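Local coordinates for GH26A (Muricauda sp. MAR_2010_75, PDB 6Q75), which probably hydrolyses beta-linked polysaccharides such as mannans, as a glycoside hydrolase of family 26, at residues Asn179-Trp184 with Gln230-Lys235; His51-Asn56 with Ser300-Thr305; Leu107-Gly112 with Gln151-Val156; Pro282-Leu287 with Val312-Gly317. All coordinates share one frame; numbering follows the deposited sequence.

Contact 1 of 4, residues Asn179-Trp184 with Gln230-Lys235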
# COMPACT_ATOMS: atom_id res chain seq x y z
N ASN A 179 8.11 -7.88 -6.32
CA ASN A 179 9.21 -8.84 -6.36
C ASN A 179 8.70 -10.27 -6.42
O ASN A 179 9.50 -11.19 -6.62
CB ASN A 179 10.17 -8.64 -5.17
CG ASN A 179 9.46 -8.75 -3.82
OD1 ASN A 179 8.31 -8.36 -3.68
ND2 ASN A 179 10.17 -9.29 -2.82
N GLY A 180 7.39 -10.46 -6.30
CA GLY A 180 6.83 -11.80 -6.42
C GLY A 180 6.60 -12.18 -7.86
O GLY A 180 6.58 -11.33 -8.77
N VAL A 181 6.38 -13.48 -8.08
CA VAL A 181 6.14 -13.99 -9.42
C VAL A 181 4.66 -14.08 -9.77
O VAL A 181 4.32 -14.42 -10.92
CB VAL A 181 6.80 -15.38 -9.64
CG1 VAL A 181 8.31 -15.29 -9.40
CG2 VAL A 181 6.16 -16.45 -8.70
N TRP A 182 3.76 -13.73 -8.86
CA TRP A 182 2.36 -14.07 -9.07
C TRP A 182 1.55 -13.02 -9.82
O TRP A 182 0.65 -13.39 -10.58
CB TRP A 182 1.68 -14.36 -7.73
CG TRP A 182 2.05 -13.47 -6.57
CD1 TRP A 182 1.39 -12.34 -6.16
CD2 TRP A 182 3.15 -13.65 -5.66
NE1 TRP A 182 2.01 -11.82 -5.03
CE2 TRP A 182 3.09 -12.60 -4.72
CE3 TRP A 182 4.18 -14.59 -5.57
CZ2 TRP A 182 4.03 -12.46 -3.69
CZ3 TRP A 182 5.11 -14.47 -4.53
CH2 TRP A 182 5.03 -13.40 -3.61
N PHE A 183 1.83 -11.74 -9.64
CA PHE A 183 1.09 -10.70 -10.36
C PHE A 183 1.72 -10.45 -11.73
O PHE A 183 2.91 -10.67 -11.94
CB PHE A 183 1.09 -9.40 -9.55
CG PHE A 183 0.26 -9.45 -8.29
CD1 PHE A 183 -1.03 -9.95 -8.30
CD2 PHE A 183 0.77 -8.98 -7.09
CE1 PHE A 183 -1.80 -9.98 -7.14
CE2 PHE A 183 0.03 -9.03 -5.93
CZ PHE A 183 -1.26 -9.51 -5.95
N TRP A 184 0.90 -9.92 -12.67
CA TRP A 184 1.44 -9.70 -14.00
C TRP A 184 2.57 -8.67 -14.00
O TRP A 184 3.44 -8.71 -14.88
CB TRP A 184 0.33 -9.27 -14.98
CG TRP A 184 -0.34 -7.96 -14.70
CD1 TRP A 184 -1.55 -7.77 -14.09
CD2 TRP A 184 0.11 -6.65 -15.11
NE1 TRP A 184 -1.85 -6.42 -14.05
CE2 TRP A 184 -0.86 -5.72 -14.68
CE3 TRP A 184 1.25 -6.19 -15.77
CZ2 TRP A 184 -0.71 -4.33 -14.88
CZ3 TRP A 184 1.39 -4.81 -15.98
CH2 TRP A 184 0.41 -3.91 -15.53
N GLN A 230 8.10 -17.75 -5.84
CA GLN A 230 9.25 -16.98 -5.39
C GLN A 230 8.94 -15.49 -5.27
O GLN A 230 8.09 -14.92 -5.98
CB GLN A 230 10.44 -17.17 -6.34
CG GLN A 230 10.86 -18.63 -6.57
CD GLN A 230 10.17 -19.28 -7.78
OE1 GLN A 230 9.10 -18.83 -8.23
NE2 GLN A 230 10.78 -20.32 -8.30
N ALA A 231 9.68 -14.85 -4.38
CA ALA A 231 9.75 -13.40 -4.30
C ALA A 231 11.21 -13.03 -4.14
O ALA A 231 11.89 -13.50 -3.22
CB ALA A 231 8.89 -12.83 -3.17
N TYR A 232 11.69 -12.17 -5.03
CA TYR A 232 13.12 -11.96 -5.18
C TYR A 232 13.58 -10.77 -4.34
O TYR A 232 12.80 -10.16 -3.60
CB TYR A 232 13.44 -11.83 -6.68
CG TYR A 232 13.20 -13.17 -7.37
CD1 TYR A 232 14.02 -14.25 -7.10
CD2 TYR A 232 12.13 -13.35 -8.23
CE1 TYR A 232 13.80 -15.49 -7.70
CE2 TYR A 232 11.90 -14.58 -8.84
CZ TYR A 232 12.75 -15.64 -8.57
OH TYR A 232 12.54 -16.87 -9.15
N ASP A 233 14.87 -10.46 -4.43
CA ASP A 233 15.48 -9.45 -3.59
C ASP A 233 14.83 -8.08 -3.77
O ASP A 233 14.53 -7.66 -4.90
CB ASP A 233 16.97 -9.32 -3.90
CG ASP A 233 17.79 -10.50 -3.39
OD1 ASP A 233 17.39 -11.15 -2.39
OD2 ASP A 233 18.86 -10.76 -3.98
N TYR A 234 14.66 -7.37 -2.66
CA TYR A 234 14.05 -6.04 -2.69
C TYR A 234 14.73 -5.12 -3.69
O TYR A 234 14.07 -4.43 -4.47
CB TYR A 234 14.12 -5.41 -1.30
CG TYR A 234 13.25 -6.07 -0.22
CD1 TYR A 234 11.92 -6.39 -0.47
CD2 TYR A 234 13.76 -6.31 1.06
CE1 TYR A 234 11.11 -6.93 0.52
CE2 TYR A 234 12.96 -6.87 2.07
CZ TYR A 234 11.64 -7.18 1.78
OH TYR A 234 10.84 -7.71 2.75
N LYS A 235 16.07 -5.08 -3.67
CA LYS A 235 16.80 -4.06 -4.42
C LYS A 235 16.61 -4.21 -5.92
O LYS A 235 16.72 -3.21 -6.64
CB LYS A 235 18.28 -4.11 -4.07
CG LYS A 235 19.01 -5.35 -4.55
CD LYS A 235 20.50 -5.23 -4.31
CE LYS A 235 21.16 -6.60 -4.31

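Contact 2 of 4, residues His51-Asn56 with Ser300-Thr305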
# COMPACT_ATOMS: atom_id res chain seq x y z
N HIS A 51 -7.24 -3.32 6.67
CA HIS A 51 -7.71 -3.28 5.29
C HIS A 51 -9.09 -3.92 5.20
O HIS A 51 -9.40 -4.86 5.94
CB HIS A 51 -6.72 -4.03 4.41
CG HIS A 51 -7.14 -4.14 2.98
ND1 HIS A 51 -6.83 -3.17 2.06
CD2 HIS A 51 -7.77 -5.13 2.29
CE1 HIS A 51 -7.27 -3.53 0.86
NE2 HIS A 51 -7.86 -4.71 0.97
N SER A 52 -9.92 -3.39 4.30
CA SER A 52 -11.22 -3.98 3.98
C SER A 52 -11.38 -4.03 2.46
O SER A 52 -10.86 -3.17 1.75
CB SER A 52 -12.40 -3.17 4.60
OG SER A 52 -12.28 -3.04 6.01
N TYR A 53 -12.10 -5.03 1.96
CA TYR A 53 -12.43 -5.05 0.54
C TYR A 53 -13.34 -3.88 0.19
O TYR A 53 -14.18 -3.46 0.99
CB TYR A 53 -13.12 -6.36 0.17
CG TYR A 53 -12.36 -7.59 0.61
CD1 TYR A 53 -11.14 -7.92 0.02
CD2 TYR A 53 -12.88 -8.45 1.59
CE1 TYR A 53 -10.45 -9.07 0.41
CE2 TYR A 53 -12.22 -9.59 1.96
CZ TYR A 53 -11.00 -9.90 1.38
OH TYR A 53 -10.30 -11.03 1.77
N ASN A 54 -13.19 -3.37 -1.04
CA ASN A 54 -13.91 -2.15 -1.36
C ASN A 54 -15.42 -2.36 -1.50
O ASN A 54 -16.15 -1.36 -1.53
CB ASN A 54 -13.36 -1.48 -2.63
CG ASN A 54 -13.64 -2.27 -3.93
OD1 ASN A 54 -14.76 -2.71 -4.21
ND2 ASN A 54 -12.61 -2.40 -4.74
N GLU A 55 -15.90 -3.60 -1.59
CA GLU A 55 -17.35 -3.83 -1.60
C GLU A 55 -18.01 -3.31 -0.33
O GLU A 55 -19.15 -2.83 -0.36
CB GLU A 55 -17.64 -5.33 -1.75
CG GLU A 55 -17.42 -5.86 -3.17
CD GLU A 55 -16.05 -6.50 -3.36
OE1 GLU A 55 -15.08 -6.07 -2.69
OE2 GLU A 55 -15.96 -7.44 -4.19
N ASN A 56 -17.33 -3.45 0.80
CA ASN A 56 -17.78 -2.91 2.08
C ASN A 56 -16.55 -2.33 2.75
O ASN A 56 -15.86 -2.99 3.54
CB ASN A 56 -18.44 -3.99 2.94
CG ASN A 56 -19.60 -4.65 2.25
OD1 ASN A 56 -19.45 -5.68 1.59
ND2 ASN A 56 -20.78 -4.06 2.40
N SER A 300 -8.05 -7.68 5.84
CA SER A 300 -9.45 -8.08 6.00
C SER A 300 -9.71 -9.08 7.11
O SER A 300 -9.45 -8.78 8.28
CB SER A 300 -9.97 -8.62 4.67
OG SER A 300 -9.91 -7.53 3.72
N ASN A 301 -10.28 -10.26 6.80
CA ASN A 301 -10.71 -11.11 7.90
C ASN A 301 -9.57 -11.90 8.52
O ASN A 301 -9.83 -12.72 9.42
CB ASN A 301 -11.83 -12.09 7.49
CG ASN A 301 -12.64 -12.60 8.70
OD1 ASN A 301 -12.97 -11.83 9.60
ND2 ASN A 301 -12.95 -13.90 8.72
N TRP A 302 -8.32 -11.68 8.11
CA TRP A 302 -7.21 -12.25 8.87
C TRP A 302 -7.19 -11.69 10.29
O TRP A 302 -6.59 -12.31 11.19
CB TRP A 302 -5.88 -12.00 8.16
CG TRP A 302 -5.50 -13.03 7.12
CD1 TRP A 302 -4.40 -13.84 7.15
CD2 TRP A 302 -6.20 -13.37 5.90
NE1 TRP A 302 -4.36 -14.65 6.04
CE2 TRP A 302 -5.46 -14.38 5.26
CE3 TRP A 302 -7.38 -12.92 5.31
CZ2 TRP A 302 -5.86 -14.95 4.04
CZ3 TRP A 302 -7.78 -13.47 4.11
CH2 TRP A 302 -7.02 -14.48 3.49
N ILE A 303 -7.88 -10.58 10.53
CA ILE A 303 -7.99 -10.05 11.89
C ILE A 303 -8.65 -11.07 12.80
O ILE A 303 -8.41 -11.07 14.01
CB ILE A 303 -8.76 -8.70 11.88
CG1 ILE A 303 -8.63 -7.98 13.23
CG2 ILE A 303 -10.23 -8.91 11.53
CD1 ILE A 303 -7.17 -7.60 13.62
N GLU A 304 -9.46 -11.98 12.25
CA GLU A 304 -10.12 -13.05 12.98
C GLU A 304 -9.50 -14.42 12.71
O GLU A 304 -9.30 -15.20 13.65
CB GLU A 304 -11.61 -13.07 12.61
CG GLU A 304 -12.38 -14.36 12.85
CD GLU A 304 -13.85 -14.21 12.47
OE1 GLU A 304 -14.56 -13.41 13.13
OE2 GLU A 304 -14.31 -14.89 11.52
N THR A 305 -9.13 -14.71 11.46
CA THR A 305 -8.69 -16.07 11.16
C THR A 305 -7.22 -16.31 11.47
O THR A 305 -6.82 -17.47 11.63
CB THR A 305 -8.96 -16.39 9.68
OG1 THR A 305 -8.17 -15.52 8.88
CG2 THR A 305 -10.43 -16.18 9.35
O HOH W 1 -10.94 -11.89 4.37

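Contact 3 of 4, residues Leu107-Gly112 with Gln151-Val156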
# COMPACT_ATOMS: atom_id res chain seq x y z
N LEU A 107 -4.44 3.51 0.30
CA LEU A 107 -5.14 2.92 -0.84
C LEU A 107 -4.15 2.16 -1.71
O LEU A 107 -3.01 2.59 -1.91
CB LEU A 107 -5.85 4.01 -1.68
CG LEU A 107 -6.95 4.74 -0.88
CD1 LEU A 107 -7.47 5.95 -1.67
CD2 LEU A 107 -8.09 3.78 -0.52
N MET A 108 -4.60 1.00 -2.20
CA MET A 108 -3.85 0.17 -3.14
C MET A 108 -4.70 -0.03 -4.40
O MET A 108 -5.79 0.53 -4.54
CB MET A 108 -3.48 -1.17 -2.51
CG MET A 108 -4.70 -2.01 -2.15
SD MET A 108 -4.31 -3.46 -1.16
CE MET A 108 -3.13 -4.30 -2.23
N TRP A 109 -4.20 -0.87 -5.31
CA TRP A 109 -4.82 -0.96 -6.63
C TRP A 109 -4.47 -2.27 -7.32
O TRP A 109 -3.59 -2.30 -8.19
CB TRP A 109 -4.38 0.23 -7.48
CG TRP A 109 -5.05 0.34 -8.85
CD1 TRP A 109 -6.30 -0.11 -9.21
CD2 TRP A 109 -4.46 0.87 -10.05
NE1 TRP A 109 -6.54 0.17 -10.55
CE2 TRP A 109 -5.42 0.75 -11.08
CE3 TRP A 109 -3.23 1.47 -10.33
CZ2 TRP A 109 -5.18 1.21 -12.41
CZ3 TRP A 109 -2.98 1.91 -11.64
CH2 TRP A 109 -3.95 1.76 -12.66
N HIS A 110 -5.12 -3.36 -6.93
CA HIS A 110 -5.11 -4.52 -7.83
C HIS A 110 -5.75 -4.10 -9.15
O HIS A 110 -6.78 -3.41 -9.18
CB HIS A 110 -5.86 -5.69 -7.25
CG HIS A 110 -5.17 -6.38 -6.12
ND1 HIS A 110 -5.55 -6.21 -4.80
CD2 HIS A 110 -4.13 -7.25 -6.10
CE1 HIS A 110 -4.78 -6.96 -4.03
NE2 HIS A 110 -3.92 -7.60 -4.79
N VAL A 111 -5.14 -4.53 -10.24
CA VAL A 111 -5.59 -4.16 -11.58
C VAL A 111 -5.18 -5.25 -12.55
O VAL A 111 -4.13 -5.89 -12.40
CB VAL A 111 -5.01 -2.77 -11.94
CG1 VAL A 111 -3.49 -2.83 -12.03
CG2 VAL A 111 -5.66 -2.25 -13.24
N GLY A 112 -6.02 -5.48 -13.57
CA GLY A 112 -5.67 -6.41 -14.63
C GLY A 112 -4.69 -5.77 -15.61
O GLY A 112 -4.16 -4.68 -15.38
N GLN A 151 -5.54 4.88 -20.02
CA GLN A 151 -6.97 4.98 -19.72
C GLN A 151 -7.30 4.28 -18.41
O GLN A 151 -8.16 4.75 -17.65
CB GLN A 151 -7.80 4.40 -20.85
CG GLN A 151 -7.66 5.14 -22.14
CD GLN A 151 -8.36 4.44 -23.28
OE1 GLN A 151 -8.87 3.33 -23.12
NE2 GLN A 151 -8.39 5.08 -24.44
N GLN A 152 -6.66 3.15 -18.14
CA GLN A 152 -6.89 2.46 -16.87
C GLN A 152 -6.37 3.27 -15.70
O GLN A 152 -6.99 3.31 -14.63
CB GLN A 152 -6.24 1.08 -16.90
CG GLN A 152 -6.92 0.14 -17.88
CD GLN A 152 -6.10 -1.11 -18.15
OE1 GLN A 152 -4.91 -1.17 -17.82
NE2 GLN A 152 -6.72 -2.10 -18.77
N VAL A 153 -5.20 3.90 -15.86
CA VAL A 153 -4.69 4.80 -14.82
C VAL A 153 -5.66 5.94 -14.58
O VAL A 153 -5.91 6.33 -13.44
CB VAL A 153 -3.29 5.31 -15.21
CG1 VAL A 153 -2.83 6.47 -14.29
CG2 VAL A 153 -2.29 4.18 -15.17
N ASP A 154 -6.21 6.51 -15.66
CA ASP A 154 -7.09 7.67 -15.50
C ASP A 154 -8.38 7.32 -14.76
O ASP A 154 -8.96 8.19 -14.10
CB ASP A 154 -7.39 8.29 -16.87
CG ASP A 154 -6.17 8.95 -17.52
OD1 ASP A 154 -5.10 9.01 -16.90
OD2 ASP A 154 -6.28 9.41 -18.67
N GLN A 155 -8.83 6.06 -14.85
CA GLN A 155 -10.03 5.64 -14.12
C GLN A 155 -9.82 5.63 -12.61
O GLN A 155 -10.79 5.58 -11.85
CB GLN A 155 -10.48 4.25 -14.57
CG GLN A 155 -11.18 4.25 -15.92
CD GLN A 155 -11.48 2.85 -16.44
OE1 GLN A 155 -10.72 1.91 -16.21
NE2 GLN A 155 -12.59 2.71 -17.17
N VAL A 156 -8.57 5.60 -12.14
CA VAL A 156 -8.29 5.77 -10.72
C VAL A 156 -7.91 7.20 -10.39
O VAL A 156 -8.28 7.72 -9.34
CB VAL A 156 -7.19 4.77 -10.30
CG1 VAL A 156 -6.78 5.01 -8.84
CG2 VAL A 156 -7.69 3.36 -10.47
O HOH W 2 -3.05 -2.17 -16.39

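Contact 4 of 4, residues Pro282-Leu287 with Val312-Gly317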
# COMPACT_ATOMS: atom_id res chain seq x y z
N PRO A 282 2.21 -8.70 14.48
CA PRO A 282 3.53 -8.74 15.14
C PRO A 282 3.38 -8.66 16.65
O PRO A 282 2.80 -7.72 17.18
CB PRO A 282 4.24 -7.49 14.59
CG PRO A 282 3.11 -6.56 14.18
CD PRO A 282 1.97 -7.45 13.73
N ARG A 283 3.93 -9.66 17.35
CA ARG A 283 3.90 -9.64 18.79
C ARG A 283 4.82 -8.55 19.33
O ARG A 283 5.79 -8.17 18.69
CB ARG A 283 4.34 -10.99 19.36
CG ARG A 283 3.68 -12.19 18.74
CD ARG A 283 3.81 -13.38 19.66
NE ARG A 283 3.32 -13.04 20.99
CZ ARG A 283 3.33 -13.87 22.03
NH1 ARG A 283 2.85 -13.48 23.20
NH2 ARG A 283 3.83 -15.09 21.90
N PRO A 284 4.56 -8.09 20.56
CA PRO A 284 5.46 -7.09 21.18
C PRO A 284 6.94 -7.44 21.10
O PRO A 284 7.74 -6.54 20.84
CB PRO A 284 4.96 -7.07 22.64
CG PRO A 284 3.48 -7.32 22.48
CD PRO A 284 3.37 -8.35 21.39
N LEU A 285 7.34 -8.71 21.29
CA LEU A 285 8.76 -9.05 21.20
C LEU A 285 9.31 -8.75 19.82
O LEU A 285 10.45 -8.29 19.68
CB LEU A 285 8.99 -10.53 21.51
CG LEU A 285 9.36 -11.09 22.87
CD1 LEU A 285 9.77 -12.54 22.66
CD2 LEU A 285 10.48 -10.30 23.55
N VAL A 286 8.53 -9.04 18.78
CA VAL A 286 8.93 -8.73 17.41
C VAL A 286 9.08 -7.22 17.25
O VAL A 286 10.05 -6.73 16.66
CB VAL A 286 7.92 -9.31 16.40
CG1 VAL A 286 8.18 -8.78 15.02
CG2 VAL A 286 7.97 -10.85 16.38
N LEU A 287 8.08 -6.46 17.74
CA LEU A 287 8.14 -5.01 17.62
C LEU A 287 9.29 -4.42 18.42
O LEU A 287 9.91 -3.44 17.99
CB LEU A 287 6.82 -4.39 18.08
CG LEU A 287 5.59 -4.78 17.28
CD1 LEU A 287 4.36 -4.18 17.93
CD2 LEU A 287 5.73 -4.35 15.82
N VAL A 312 -4.99 -9.91 19.28
CA VAL A 312 -5.38 -8.59 18.78
C VAL A 312 -5.30 -7.58 19.91
O VAL A 312 -4.75 -6.48 19.76
CB VAL A 312 -6.79 -8.63 18.18
CG1 VAL A 312 -7.25 -7.20 17.80
CG2 VAL A 312 -6.86 -9.58 16.97
N LYS A 313 -5.84 -7.94 21.07
CA LYS A 313 -5.84 -7.03 22.21
C LYS A 313 -4.43 -6.80 22.76
O LYS A 313 -4.11 -5.68 23.19
CB LYS A 313 -6.77 -7.58 23.30
CG LYS A 313 -8.24 -7.63 22.87
CD LYS A 313 -9.12 -8.43 23.85
CE LYS A 313 -8.82 -8.11 25.28
NZ LYS A 313 -9.51 -9.04 26.22
N GLU A 314 -3.59 -7.83 22.76
CA GLU A 314 -2.20 -7.66 23.19
C GLU A 314 -1.46 -6.65 22.32
O GLU A 314 -0.68 -5.82 22.82
CB GLU A 314 -1.48 -9.01 23.14
CG GLU A 314 -0.03 -8.98 23.59
CD GLU A 314 0.69 -10.29 23.28
OE1 GLU A 314 0.57 -10.81 22.15
OE2 GLU A 314 1.37 -10.82 24.18
N VAL A 315 -1.66 -6.73 21.01
CA VAL A 315 -0.95 -5.86 20.07
C VAL A 315 -1.55 -4.46 20.08
O VAL A 315 -0.84 -3.46 20.17
CB VAL A 315 -0.95 -6.49 18.67
CG1 VAL A 315 -0.41 -5.51 17.62
CG2 VAL A 315 -0.16 -7.80 18.64
N TYR A 316 -2.88 -4.38 20.02
CA TYR A 316 -3.52 -3.07 20.11
C TYR A 316 -3.24 -2.40 21.45
O TYR A 316 -3.22 -1.17 21.53
CB TYR A 316 -5.02 -3.19 19.89
CG TYR A 316 -5.41 -3.07 18.42
CD1 TYR A 316 -4.94 -3.98 17.49
CD2 TYR A 316 -6.24 -2.06 17.99
CE1 TYR A 316 -5.31 -3.89 16.14
CE2 TYR A 316 -6.61 -1.96 16.67
CZ TYR A 316 -6.14 -2.86 15.75
OH TYR A 316 -6.53 -2.71 14.44
N GLY A 317 -3.06 -3.18 22.53
CA GLY A 317 -2.81 -2.61 23.84
C GLY A 317 -1.36 -2.33 24.18
O GLY A 317 -1.07 -1.78 25.25

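Contact 1 of 4, residues Asn179-Trp184 with Gln230-Lys235
N179 and Y232 exchange two hydrogen bonds, one from the backbone and one from a side chain. Y232 N donates to N179 O at 2.9 Å. In return N179 ND2 donates to Y232 O, also 2.9 Å away, and this bond is nearly straight at 170°, lying in both the amide plane of N179 and the carbonyl plane of Y232. N179 chi1 of 57° folds CG between backbone N and carbonyl carbon, bringing ND2 to Y232. A second bond from ND2, to N221 O, helps fix the amide's rotation. The third bond across, V181 N to Q230 O, is weak at 3.1 Å.

Together the backbone bonds frame G180 and A231 as one non-hydrogen-bonded antiparallel bridge, their CA atoms 3.9 Å apart. It joins two loops of the (beta/alpha)8 barrel, those following strands 170-173 and 214-221. CA-H...O contacts add to it: A231 CA meets N179 O, and G180 CA meets Q230 O.

Side chains also touch. V181 CG1 touches Y232 CE2 at 3.7 Å, the two side chains meeting at a slant. The six-membered end of the W182 indole approaches the other loop, CZ3 lying 3.3 Å from Q230 O and CH2 3.9 Å from A231 CB. G180 CA lies over one face of this indole, while W182 NE1 bonds to E177 OE1 and a bound Tris molecule lies about 5 Å from the side chain.

Contact 2 of 4, residues His51-Asn56 with Ser300-Thr305
S300 packs its hydroxyl onto the face of the Y53 ring, and it has more surface buried here than any other residue. S300 OG stands 3.4 Å above the Y53 ring plane, over the centre, with S300 CB 3.7 Å from Y53 CZ. S300 OG also meets H51, lying at the edge of the imidazole, 3.5 Å from H51 CD2, so it touches one aromatic face and one aromatic edge.

H51 adds a backbone link: S300 N donates to H51 O at 3.1 Å, a weak bond bent to 124°, and S300 CA sends a CA-H...O contact to the same carbonyl. The H51 ring stacks on W299.

Y53 reaches farther along the second segment through its hydroxyl. A water 2.8 Å from Y53 OH accepts a bond from N301 N, which ties the tyrosine to the start of helix 302-305. A leucine in place of Y53 would probably leave S300 OG without its aromatic cover and deprive the water of its hydroxyl partner.

These residues stand where strands 46-51 and 293-299, neighbours in the parallel sheet, run out into their loops. This is the seam between the first and last strands of a (beta/alpha)8 barrel, at the strand C-terminal ends where such enzymes carry their active sites; a glycerol about 3 Å from the Y53 side chain is consistent with a pocket there.

Contact 3 of 4, residues Leu107-Gly112 with Gln151-Val156
W109 lays one face of its indole against V156 and turns the other to V111. V156 CG2 lies over the five-membered ring, off its centre: it makes a CH-pi contact 3.7 Å from the ring centroid and 26° off the normal, coming within 3.4 Å of W109 NE1. On the opposite face, V111 CB sits 3.5 Å above the W109 plane, also offset toward the rim, so the indole is sandwiched between two valines. CG of W109 is anti to its own nitrogen (chi1 -175°), a setting that sends the ring out to helix 144-165.

The far end of the indole pushes on to the previous turn. There W109 CH2 meets V153 CG2 at 3.9 Å, the two side chains crossing at about a right angle, and W109 CZ2 passes 3.6 Å from Q152 O. Beyond the ring, a water bridges the segments by donating to G112 O at 2.9 Å and to Q152 OE1 at 2.6 Å; Q152 NE2 bonds to Q113 O.

Helix 144-165 belongs to the beta-alpha-beta crossover from strand 104-108 to strand 170-173. W172 of the latter strand touches both W109 and V156, while V153 packs against L201 and L205 of helix 194-208.

Contact 4 of 4, residues Pro282-Leu287 with Val312-Gly317
R283 and V315 have the nearest CA atoms across the contact, 6.3 Å apart, where the start of helix 284-289 meets the last turn of helix 309-316. R283 is the N-cap residue of the first helix, and its carbonyl takes the L287 N-H of the opening turn.

A salt bridge spans the outer part of the contact. R283 NH1 donates to E314 OE2 at 3.2 Å with an N-H...O angle of 160°, and E314 OE2 accepts with its syn lone pair. OE2 lies at the edge of the guanidinium, practically in its plane, yet the guanidinium and carboxylate planes are turned 35° apart. A bend at chi3 (54°) in R283 and an extended E314, its CG anti to the backbone N, bring the groups together. The other carboxylate oxygen, E314 OE1, forms a salt bridge with R311 NE, so the glutamate serves two neighbouring arginines, which would favour its ionised form. With an alanine here, R283 and R311 would probably be left close together without the negative charge they share.

P284 packs beside E314, its CD 3.8 Å from E314 OE1 and its CG 4.0 Å from E314 CG. Deeper in, V315 CG2 presses on P282 O at 3.3 Å; that carbonyl oxygen is buried and finds no hydrogen-bond partner. V315 also touches F296 of strand 293-299.

Helix 284-289 leads into that strand and helix 309-316 follows it after the short helix 302-305, so the contact joins the helices flanking one strand along the chain, in the outer layer of the (beta/alpha)8 barrel.

All four contacts belong to one (beta/alpha)8 barrel. Contact 2 opens first along the chain; contacts 3 and 1 then open and close in turn, and contact 4 opens before contact 2 closes, so those two interleave. Contacts 1 and 3 have centres 20 Å apart but touch through W184 NE1 and V111 O, a probable hydrogen bond of 2.9 Å. Contact 2 reaches contact 3 where H51 packs on M108, and contact 4 where I303 meets V312. Contacts 3 and 4, centres 33 Å apart, lie on opposite sides of the chain's centre. Contact 1 ties two loops and contact 2 the ends of two neighbouring strands, whereas contacts 3 and 4 involve the surrounding helices.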